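Local coordinates for probable transcriptional regulator, LysR family protein (Rhodococcus sp., PDB 2QL3) that probably acts as a DNA-binding transcriptional regulator of the LysR family, represented here by its C-terminal substrate-binding (effector) domain, at residues I59-D64 with L154-R159. Residues are numbered along the deposited sequence; the frame is centred on the assembly and turned at random.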
ATOM      1  N   ILE A  59      -7.660  -6.866  13.781  1.00 27.09           N
ATOM      2  CA  ILE A  59      -6.535  -6.120  14.272  1.00 27.20           C
ATOM      3  C   ILE A  59      -6.733  -4.701  13.773  1.00 26.87           C
ATOM      4  O   ILE A  59      -6.750  -4.453  12.569  1.00 28.22           O
ATOM      5  CB  ILE A  59      -5.202  -6.641  13.731  1.00 27.76           C
ATOM      6  CG1 ILE A  59      -5.047  -8.160  14.028  1.00 28.35           C
ATOM      7  CG2 ILE A  59      -4.035  -5.812  14.270  1.00 25.66           C
ATOM      8  CD1 ILE A  59      -5.123  -8.538  15.468  1.00 23.07           C
ATOM      9  N   VAL A  60      -6.925  -3.760  14.704  1.00 26.26           N
ATOM     10  CA  VAL A  60      -7.321  -2.399  14.326  1.00 25.27           C
ATOM     11  C   VAL A  60      -6.681  -1.334  15.199  1.00 26.47           C
ATOM     12  O   VAL A  60      -6.227  -1.619  16.303  1.00 26.63           O
ATOM     13  CB  VAL A  60      -8.885  -2.184  14.377  1.00 25.33           C
ATOM     14  CG1 VAL A  60      -9.544  -2.932  13.283  1.00 23.66           C
ATOM     15  CG2 VAL A  60      -9.478  -2.593  15.724  1.00 21.27           C
ATOM     16  N   TYR A  61      -6.659  -0.090  14.723  1.00 27.51           N
ATOM     17  CA  TYR A  61      -6.412   1.001  15.645  1.00 27.68           C
ATOM     18  C   TYR A  61      -7.623   1.212  16.531  1.00 27.99           C
ATOM     19  O   TYR A  61      -8.757   1.183  16.070  1.00 28.27           O
ATOM     20  CB  TYR A  61      -6.108   2.315  14.934  1.00 27.88           C
ATOM     21  CG  TYR A  61      -5.031   2.314  13.881  1.00 29.09           C
ATOM     22  CD1 TYR A  61      -3.687   2.179  14.217  1.00 28.48           C
ATOM     23  CD2 TYR A  61      -5.355   2.538  12.544  1.00 27.09           C
ATOM     24  CE1 TYR A  61      -2.688   2.264  13.246  1.00 31.04           C
ATOM     25  CE2 TYR A  61      -4.357   2.574  11.551  1.00 32.12           C
ATOM     26  CZ  TYR A  61      -3.023   2.445  11.920  1.00 30.55           C
ATOM     27  OH  TYR A  61      -2.018   2.506  10.965  1.00 34.92           O
ATOM     28  N   ASP A  62      -7.397   1.478  17.813  1.00 29.28           N
ATOM     29  CA  ASP A  62      -8.502   1.782  18.724  1.00 30.28           C
ATOM     30  C   ASP A  62      -8.817   3.260  18.564  1.00 31.34           C
ATOM     31  O   ASP A  62      -8.412   4.097  19.400  1.00 32.36           O
ATOM     32  CB  ASP A  62      -8.076   1.455  20.153  1.00 30.69           C
ATOM     33  CG  ASP A  62      -9.189   1.610  21.185  1.00 33.24           C
ATOM     34  OD1 ASP A  62     -10.407   1.750  20.874  1.00 34.87           O
ATOM     35  OD2 ASP A  62      -8.800   1.608  22.355  1.00 35.80           O
ATOM     36  N   LEU A  63      -9.479   3.570  17.442  1.00 31.63           N
ATOM     37  CA  LEU A  63     -10.062   4.874  17.095  1.00 30.93           C
ATOM     38  C   LEU A  63     -11.469   4.648  16.521  1.00 31.65           C
ATOM     39  O   LEU A  63     -11.664   3.850  15.581  1.00 28.72           O
ATOM     40  CB  LEU A  63      -9.203   5.635  16.046  1.00 32.20           C
ATOM     41  CG  LEU A  63      -7.766   5.982  16.413  1.00 32.10           C
ATOM     42  CD1 LEU A  63      -6.977   6.458  15.253  1.00 26.84           C
ATOM     43  CD2 LEU A  63      -7.740   7.022  17.539  1.00 32.91           C
ATOM     44  N   ASP A  64     -12.456   5.316  17.121  1.00 33.27           N
ATOM     45  CA  ASP A  64     -13.843   5.300  16.607  1.00 34.13           C
ATOM     46  C   ASP A  64     -14.475   3.873  16.532  1.00 33.85           C
ATOM     47  O   ASP A  64     -15.226   3.574  15.613  1.00 34.62           O
ATOM     48  CB  ASP A  64     -13.919   5.989  15.198  1.00 34.82           C
ATOM     49  CG  ASP A  64     -13.238   7.417  15.130  1.00 37.03           C
ATOM     50  OD1 ASP A  64     -13.414   8.208  16.062  1.00 38.61           O
ATOM     51  OD2 ASP A  64     -12.580   7.774  14.087  1.00 37.49           O
ATOM     52  N   LEU A 154       2.065  10.012  10.245  1.00 30.77           N
ATOM     53  CA  LEU A 154       1.830   8.567  10.173  1.00 29.52           C
ATOM     54  C   LEU A 154       1.873   7.959  11.562  1.00 29.70           C
ATOM     55  O   LEU A 154       2.628   8.396  12.444  1.00 29.16           O
ATOM     56  CB  LEU A 154       2.883   7.872   9.271  1.00 29.81           C
ATOM     57  CG  LEU A 154       2.934   8.202   7.738  1.00 26.34           C
ATOM     58  CD1 LEU A 154       4.153   7.589   7.116  1.00 21.44           C
ATOM     59  CD2 LEU A 154       1.652   7.870   6.899  1.00 24.87           C
ATOM     60  N   LEU A 155       1.070   6.909  11.727  1.00 30.86           N
ATOM     61  CA  LEU A 155       0.887   6.223  12.996  1.00 31.36           C
ATOM     62  C   LEU A 155       1.863   5.061  13.101  1.00 31.11           C
ATOM     63  O   LEU A 155       2.026   4.473  14.172  1.00 31.24           O
ATOM     64  CB  LEU A 155      -0.566   5.715  13.141  1.00 31.88           C
ATOM     65  CG  LEU A 155      -1.578   6.743  13.661  1.00 36.03           C
ATOM     66  CD1 LEU A 155      -1.335   6.940  15.134  1.00 41.67           C
ATOM     67  CD2 LEU A 155      -1.435   8.108  13.002  1.00 42.78           C
ATOM     68  N   GLN A 156       2.462   4.696  11.983  1.00 29.11           N
ATOM     69  CA  GLN A 156       3.432   3.637  12.033  1.00 29.76           C
ATOM     70  C   GLN A 156       4.684   3.981  11.244  1.00 28.45           C
ATOM     71  O   GLN A 156       4.681   4.848  10.370  1.00 27.86           O
ATOM     72  CB  GLN A 156       2.832   2.352  11.485  1.00 31.11           C
ATOM     73  CG  GLN A 156       1.502   1.960  12.134  1.00 33.97           C
ATOM     74  CD  GLN A 156       1.038   0.694  11.567  1.00 40.80           C
ATOM     75  OE1 GLN A 156       0.204   0.680  10.638  1.00 44.41           O
ATOM     76  NE2 GLN A 156       1.618  -0.403  12.054  1.00 38.42           N
ATOM     77  N   ARG A 157       5.731   3.241  11.535  1.00 27.47           N
ATOM     78  CA  ARG A 157       7.041   3.502  10.975  1.00 27.35           C
ATOM     79  C   ARG A 157       7.671   2.206  10.461  1.00 27.40           C
ATOM     80  O   ARG A 157       8.169   1.433  11.237  1.00 26.38           O
ATOM     81  CB  ARG A 157       7.949   4.169  12.013  1.00 26.79           C
ATOM     82  CG  ARG A 157       9.402   4.144  11.592  1.00 25.80           C
ATOM     83  CD  ARG A 157      10.191   5.379  11.718  1.00 32.33           C
ATOM     84  NE  ARG A 157      10.895   5.528  12.975  1.00 35.07           N
ATOM     85  CZ  ARG A 157      12.095   6.097  13.157  1.00 35.07           C
ATOM     86  NH1 ARG A 157      12.553   6.185  14.396  1.00 37.94           N
ATOM     87  NH2 ARG A 157      12.866   6.551  12.174  1.00 30.35           N
ATOM     88  N   PRO A 158       7.696   2.017   9.117  1.00 27.93           N
ATOM     89  CA  PRO A 158       8.474   0.916   8.520  1.00 27.55           C
ATOM     90  C   PRO A 158       9.882   0.855   9.077  1.00 27.58           C
ATOM     91  O   PRO A 158      10.510   1.896   9.324  1.00 28.27           O
ATOM     92  CB  PRO A 158       8.485   1.253   7.029  1.00 26.14           C
ATOM     93  CG  PRO A 158       7.160   1.966   6.840  1.00 27.49           C
ATOM     94  CD  PRO A 158       6.992   2.820   8.092  1.00 26.90           C
ATOM     95  N   ARG A 159      10.398  -0.355   9.228  1.00 27.56           N
ATOM     96  CA  ARG A 159      11.704  -0.526   9.878  1.00 27.77           C
ATOM     97  C   ARG A 159      12.896   0.149   9.218  1.00 26.97           C
ATOM     98  O   ARG A 159      13.851   0.535   9.925  1.00 27.70           O
ATOM     99  CB  ARG A 159      12.001  -2.013  10.156  1.00 28.75           C
ATOM    100  CG  ARG A 159      12.384  -2.213  11.657  1.00 34.18           C
ATOM    101  CD  ARG A 159      12.082  -3.592  12.249  1.00 35.99           C
ATOM    102  NE  ARG A 159      11.070  -3.591  13.306  1.00 39.81           N
ATOM    103  CZ  ARG A 159      10.124  -4.530  13.436  1.00 43.43           C
ATOM    104  NH1 ARG A 159      10.040  -5.528  12.563  1.00 41.43           N
ATOM    105  NH2 ARG A 159       9.239  -4.475  14.433  1.00 47.33           N
TER
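The phenol ring of Y61 and the side-chain amide of Q156 stand almost perpendicular, their planes 89° apart, and neither lies flat on the other. L155 and Q156 both approach the ring obliquely: CE1 of Y61 lies 4.1 Å from CB of L155, an apolar touch, while the hydroxyl makes the closest approach to the amide, with ring atom CZ next. Y61 OH sits 3.7 Å from Q156 CG and 2.9 Å from the atom modelled as Q156 OE1; the amide is probably turned over in the model, so the identity of that atom is uncertain. CG of Y61 is anti to the carbonyl carbon and beside the backbone N (chi1 -52°), which sends the ring out toward residues 154-159. An alanine at Y61 is likely to open a gap beside L155 CB and deprive the Q156 amide of its hydroxyl neighbour. L15 also packs against both Y61 and Q156, while V182 touches L155. The contact joins Y61, on strand 57-61, to the loop after strand 152-154, near the centre of the chain, consistent with the junction of the two lobes in a periplasmic-binding-protein-like fold. Only 135 Å² is buried between the segments, yet the ring's length carries a polar hydroxyl to a buried amide across backbones whose nearest CA atoms, those of Y61 and L155, stay 9.4 Å apart; the character of that close polar approach is not settled.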